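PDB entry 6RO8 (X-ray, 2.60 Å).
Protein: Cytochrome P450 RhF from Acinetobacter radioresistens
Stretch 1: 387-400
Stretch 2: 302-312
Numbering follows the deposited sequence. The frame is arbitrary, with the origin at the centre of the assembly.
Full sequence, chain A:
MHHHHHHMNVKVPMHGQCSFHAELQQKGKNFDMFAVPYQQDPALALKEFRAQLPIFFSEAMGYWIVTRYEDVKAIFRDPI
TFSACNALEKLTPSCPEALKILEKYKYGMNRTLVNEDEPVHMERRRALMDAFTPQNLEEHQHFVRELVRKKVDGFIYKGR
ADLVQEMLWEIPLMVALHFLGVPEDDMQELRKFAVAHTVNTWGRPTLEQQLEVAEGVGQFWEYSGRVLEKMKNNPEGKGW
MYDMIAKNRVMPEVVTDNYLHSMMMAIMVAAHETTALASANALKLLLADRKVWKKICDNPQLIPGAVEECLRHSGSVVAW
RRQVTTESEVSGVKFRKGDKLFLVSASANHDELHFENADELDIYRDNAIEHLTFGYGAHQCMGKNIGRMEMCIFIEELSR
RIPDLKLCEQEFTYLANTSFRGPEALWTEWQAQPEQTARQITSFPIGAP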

# COMPACT_ATOMS: atom_id res chain seq x y z
N GLY A 387 7.90 4.89 -5.31
CA GLY A 387 6.62 4.56 -5.93
C GLY A 387 6.27 5.46 -7.10
O GLY A 387 5.80 4.98 -8.15
N ARG A 388 6.48 6.79 -6.94
CA ARG A 388 6.15 7.74 -7.99
C ARG A 388 7.03 7.51 -9.20
O ARG A 388 6.58 7.53 -10.35
CB ARG A 388 6.34 9.17 -7.49
CG ARG A 388 5.30 9.68 -6.54
CD ARG A 388 5.79 10.93 -5.83
NE ARG A 388 4.69 11.60 -5.15
CZ ARG A 388 4.83 12.28 -4.02
NH1 ARG A 388 6.03 12.38 -3.46
NH2 ARG A 388 3.78 12.85 -3.46
N MET A 389 8.33 7.35 -8.94
CA MET A 389 9.29 7.12 -10.00
C MET A 389 8.92 5.90 -10.82
O MET A 389 8.95 5.95 -12.05
CB MET A 389 10.67 6.98 -9.38
CG MET A 389 11.74 6.52 -10.28
SD MET A 389 12.22 4.89 -9.72
CE MET A 389 13.18 5.25 -8.26
N GLU A 390 8.54 4.79 -10.17
CA GLU A 390 8.24 3.59 -10.96
C GLU A 390 6.98 3.77 -11.78
O GLU A 390 6.91 3.32 -12.93
CB GLU A 390 8.13 2.37 -10.06
CG GLU A 390 9.42 2.05 -9.33
CD GLU A 390 9.31 0.79 -8.50
OE1 GLU A 390 8.98 -0.28 -9.07
OE2 GLU A 390 9.56 0.86 -7.29
N MET A 391 5.99 4.50 -11.25
CA MET A 391 4.76 4.73 -11.99
C MET A 391 5.00 5.60 -13.23
O MET A 391 4.50 5.30 -14.32
CB MET A 391 3.72 5.34 -11.05
CG MET A 391 3.22 4.35 -9.98
SD MET A 391 2.21 5.25 -8.79
CE MET A 391 0.68 5.50 -9.70
N CYS A 392 5.79 6.68 -13.10
CA CYS A 392 6.09 7.50 -14.29
C CYS A 392 6.79 6.70 -15.39
O CYS A 392 6.35 6.74 -16.54
CB CYS A 392 6.91 8.72 -13.88
SG CYS A 392 6.09 9.70 -12.61
N ILE A 393 7.84 5.96 -15.05
CA ILE A 393 8.57 5.22 -16.07
C ILE A 393 7.65 4.22 -16.78
O ILE A 393 7.66 4.12 -18.01
CB ILE A 393 9.81 4.52 -15.48
CG1 ILE A 393 10.89 5.55 -15.14
CG2 ILE A 393 10.39 3.50 -16.45
CD1 ILE A 393 11.71 5.20 -13.89
N PHE A 394 6.83 3.50 -16.01
CA PHE A 394 5.86 2.60 -16.65
C PHE A 394 5.05 3.35 -17.69
O PHE A 394 5.02 2.97 -18.87
CB PHE A 394 4.91 1.98 -15.63
CG PHE A 394 5.51 0.86 -14.85
CD1 PHE A 394 6.23 -0.14 -15.49
CD2 PHE A 394 5.34 0.79 -13.47
CE1 PHE A 394 6.77 -1.18 -14.76
CE2 PHE A 394 5.88 -0.23 -12.74
CZ PHE A 394 6.59 -1.22 -13.38
N ILE A 395 4.42 4.45 -17.28
CA ILE A 395 3.51 5.17 -18.16
C ILE A 395 4.26 5.84 -19.30
O ILE A 395 3.79 5.85 -20.45
CB ILE A 395 2.69 6.17 -17.34
CG1 ILE A 395 1.85 5.43 -16.30
CG2 ILE A 395 1.83 7.03 -18.25
CD1 ILE A 395 1.34 6.33 -15.19
N GLU A 396 5.43 6.43 -19.01
CA GLU A 396 6.22 7.04 -20.07
C GLU A 396 6.57 6.00 -21.13
O GLU A 396 6.32 6.22 -22.33
CB GLU A 396 7.50 7.68 -19.51
CG GLU A 396 8.17 8.72 -20.44
CD GLU A 396 9.06 8.07 -21.50
OE1 GLU A 396 9.41 6.89 -21.28
OE2 GLU A 396 9.41 8.73 -22.54
N GLU A 397 7.11 4.86 -20.71
CA GLU A 397 7.53 3.83 -21.66
C GLU A 397 6.35 3.38 -22.51
O GLU A 397 6.43 3.36 -23.74
CB GLU A 397 8.16 2.64 -20.93
CG GLU A 397 8.86 1.60 -21.85
CD GLU A 397 10.20 2.12 -22.40
OE1 GLU A 397 10.76 1.49 -23.34
OE2 GLU A 397 10.70 3.16 -21.89
N LEU A 398 5.23 3.08 -21.85
CA LEU A 398 4.06 2.56 -22.56
C LEU A 398 3.45 3.60 -23.49
O LEU A 398 3.11 3.28 -24.64
CB LEU A 398 3.01 2.09 -21.55
CG LEU A 398 3.31 0.73 -20.91
CD1 LEU A 398 2.37 0.47 -19.73
CD2 LEU A 398 3.19 -0.35 -21.96
N SER A 399 3.27 4.83 -23.02
CA SER A 399 2.65 5.85 -23.86
C SER A 399 3.58 6.30 -24.97
O SER A 399 3.11 6.79 -26.00
CB SER A 399 2.22 7.04 -23.02
OG SER A 399 3.36 7.66 -22.44
N ARG A 400 4.89 6.15 -24.77
CA ARG A 400 5.85 6.51 -25.81
C ARG A 400 5.83 5.50 -26.95
O ARG A 400 5.78 5.87 -28.13
CB ARG A 400 7.25 6.60 -25.23
CG ARG A 400 8.22 7.28 -26.13
CD ARG A 400 9.58 7.40 -25.47
NE ARG A 400 10.34 6.17 -25.57
CZ ARG A 400 10.74 5.47 -24.51
NH1 ARG A 400 10.45 5.90 -23.30
NH2 ARG A 400 11.44 4.35 -24.67
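Stretch 2 302-312: LIPGAVEECLR

Stretch 2 packs on stretch 1 as one helix laid steeply across another, an apolar contact closed at one end by a bidentate arginine–glutamate salt bridge. Residues 303-312 are helical, as is all of stretch 1; the two axes approach to 9.4 Å, and their N-to-C directions diverge by 117°, so the helices cross obliquely rather than running side by side. The backbones come nearest at C392 and I303, whose CA atoms lie 6.1 Å apart. Here I303, with chi1 m and chi2 t, enters a hole formed by C392, I395, E396 and S399: its CG2 lies 3.8 Å from C392 CA, and its CD1 reaches to 3.6 Å from E396 CA and 4.0 Å from S399 OG. One turn on, V307 (chi1 t) also points toward stretch 1, placing CG2 3.7 Å from I395 CD1 and 3.8 Å from C392 SG, while its CG1 meets M391 CE at 3.8 Å. A further turn along, L311 CD2 touches M391 SD at 3.8 Å. Beside this apolar row, R388 and E308 both leave their backbones sideways, but their ends converge. R388 NH2 donates to E308 OE1 at 2.8 Å and R388 NE to E308 OE2 at 2.9 Å; E308 OE1 lies at the edge of the R388 guanidinium, near its plane, and the two hydrogen bonds form a bidentate salt bridge. Together the stretches bury 518 Å².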

# COMPACT_ATOMS: atom_id res chain seq x y z
N LEU A 302 3.34 15.89 -18.59
CA LEU A 302 2.19 15.80 -17.70
C LEU A 302 2.19 14.54 -16.84
O LEU A 302 1.37 14.44 -15.92
CB LEU A 302 0.89 15.83 -18.50
CG LEU A 302 0.63 17.04 -19.38
CD1 LEU A 302 -0.75 16.92 -19.99
CD2 LEU A 302 0.74 18.25 -18.50
N ILE A 303 3.07 13.58 -17.11
CA ILE A 303 2.94 12.28 -16.45
C ILE A 303 3.06 12.37 -14.94
O ILE A 303 2.20 11.79 -14.24
CB ILE A 303 3.93 11.28 -17.09
CG1 ILE A 303 3.46 10.98 -18.51
CG2 ILE A 303 4.04 10.01 -16.22
CD1 ILE A 303 4.34 10.02 -19.31
N PRO A 304 4.05 13.05 -14.35
CA PRO A 304 4.10 13.11 -12.87
C PRO A 304 2.83 13.65 -12.25
O PRO A 304 2.30 13.02 -11.32
CB PRO A 304 5.31 14.02 -12.59
CG PRO A 304 6.17 13.88 -13.83
CD PRO A 304 5.21 13.73 -14.98
N GLY A 305 2.32 14.79 -12.73
CA GLY A 305 1.08 15.33 -12.21
C GLY A 305 -0.09 14.40 -12.44
O GLY A 305 -1.01 14.32 -11.61
N ALA A 306 -0.07 13.65 -13.55
CA ALA A 306 -1.05 12.60 -13.78
C ALA A 306 -0.91 11.46 -12.77
O ALA A 306 -1.92 10.94 -12.27
CB ALA A 306 -0.91 12.08 -15.20
N VAL A 307 0.32 11.04 -12.48
CA VAL A 307 0.53 9.98 -11.50
C VAL A 307 -0.03 10.41 -10.14
O VAL A 307 -0.71 9.64 -9.46
CB VAL A 307 2.02 9.60 -11.41
CG1 VAL A 307 2.35 8.87 -10.13
CG2 VAL A 307 2.39 8.76 -12.59
N GLU A 308 0.22 11.66 -9.76
CA GLU A 308 -0.31 12.16 -8.50
C GLU A 308 -1.84 12.14 -8.48
O GLU A 308 -2.45 11.78 -7.48
CB GLU A 308 0.23 13.57 -8.25
CG GLU A 308 0.52 13.87 -6.79
CD GLU A 308 1.53 12.93 -6.15
OE1 GLU A 308 1.39 12.66 -4.95
OE2 GLU A 308 2.47 12.46 -6.84
N GLU A 309 -2.48 12.51 -9.60
CA GLU A 309 -3.94 12.48 -9.62
C GLU A 309 -4.48 11.05 -9.59
O GLU A 309 -5.58 10.81 -9.08
CB GLU A 309 -4.46 13.25 -10.84
CG GLU A 309 -5.94 13.08 -11.13
CD GLU A 309 -6.82 13.82 -10.14
OE1 GLU A 309 -6.25 14.33 -9.15
OE2 GLU A 309 -8.05 13.90 -10.36
N CYS A 310 -3.73 10.09 -10.14
CA CYS A 310 -4.08 8.67 -10.01
C CYS A 310 -3.96 8.18 -8.58
O CYS A 310 -4.84 7.44 -8.10
CB CYS A 310 -3.21 7.82 -10.95
SG CYS A 310 -3.62 7.96 -12.69
N LEU A 311 -2.87 8.55 -7.91
CA LEU A 311 -2.69 8.22 -6.50
C LEU A 311 -3.81 8.79 -5.63
O LEU A 311 -4.26 8.14 -4.66
CB LEU A 311 -1.34 8.75 -6.04
CG LEU A 311 -0.12 7.99 -6.58
CD1 LEU A 311 1.20 8.67 -6.13
CD2 LEU A 311 -0.17 6.52 -6.12
N ARG A 312 -4.26 10.01 -5.93
CA ARG A 312 -5.42 10.55 -5.23
C ARG A 312 -6.68 9.77 -5.58
O ARG A 312 -7.44 9.36 -4.70
CB ARG A 312 -5.61 12.02 -5.56
CG ARG A 312 -6.79 12.62 -4.80
CD ARG A 312 -7.32 13.88 -5.48
NE ARG A 312 -7.89 13.59 -6.79
CZ ARG A 312 -9.17 13.32 -7.00
NH1 ARG A 312 -10.03 13.29 -5.98
NH2 ARG A 312 -9.60 13.05 -8.22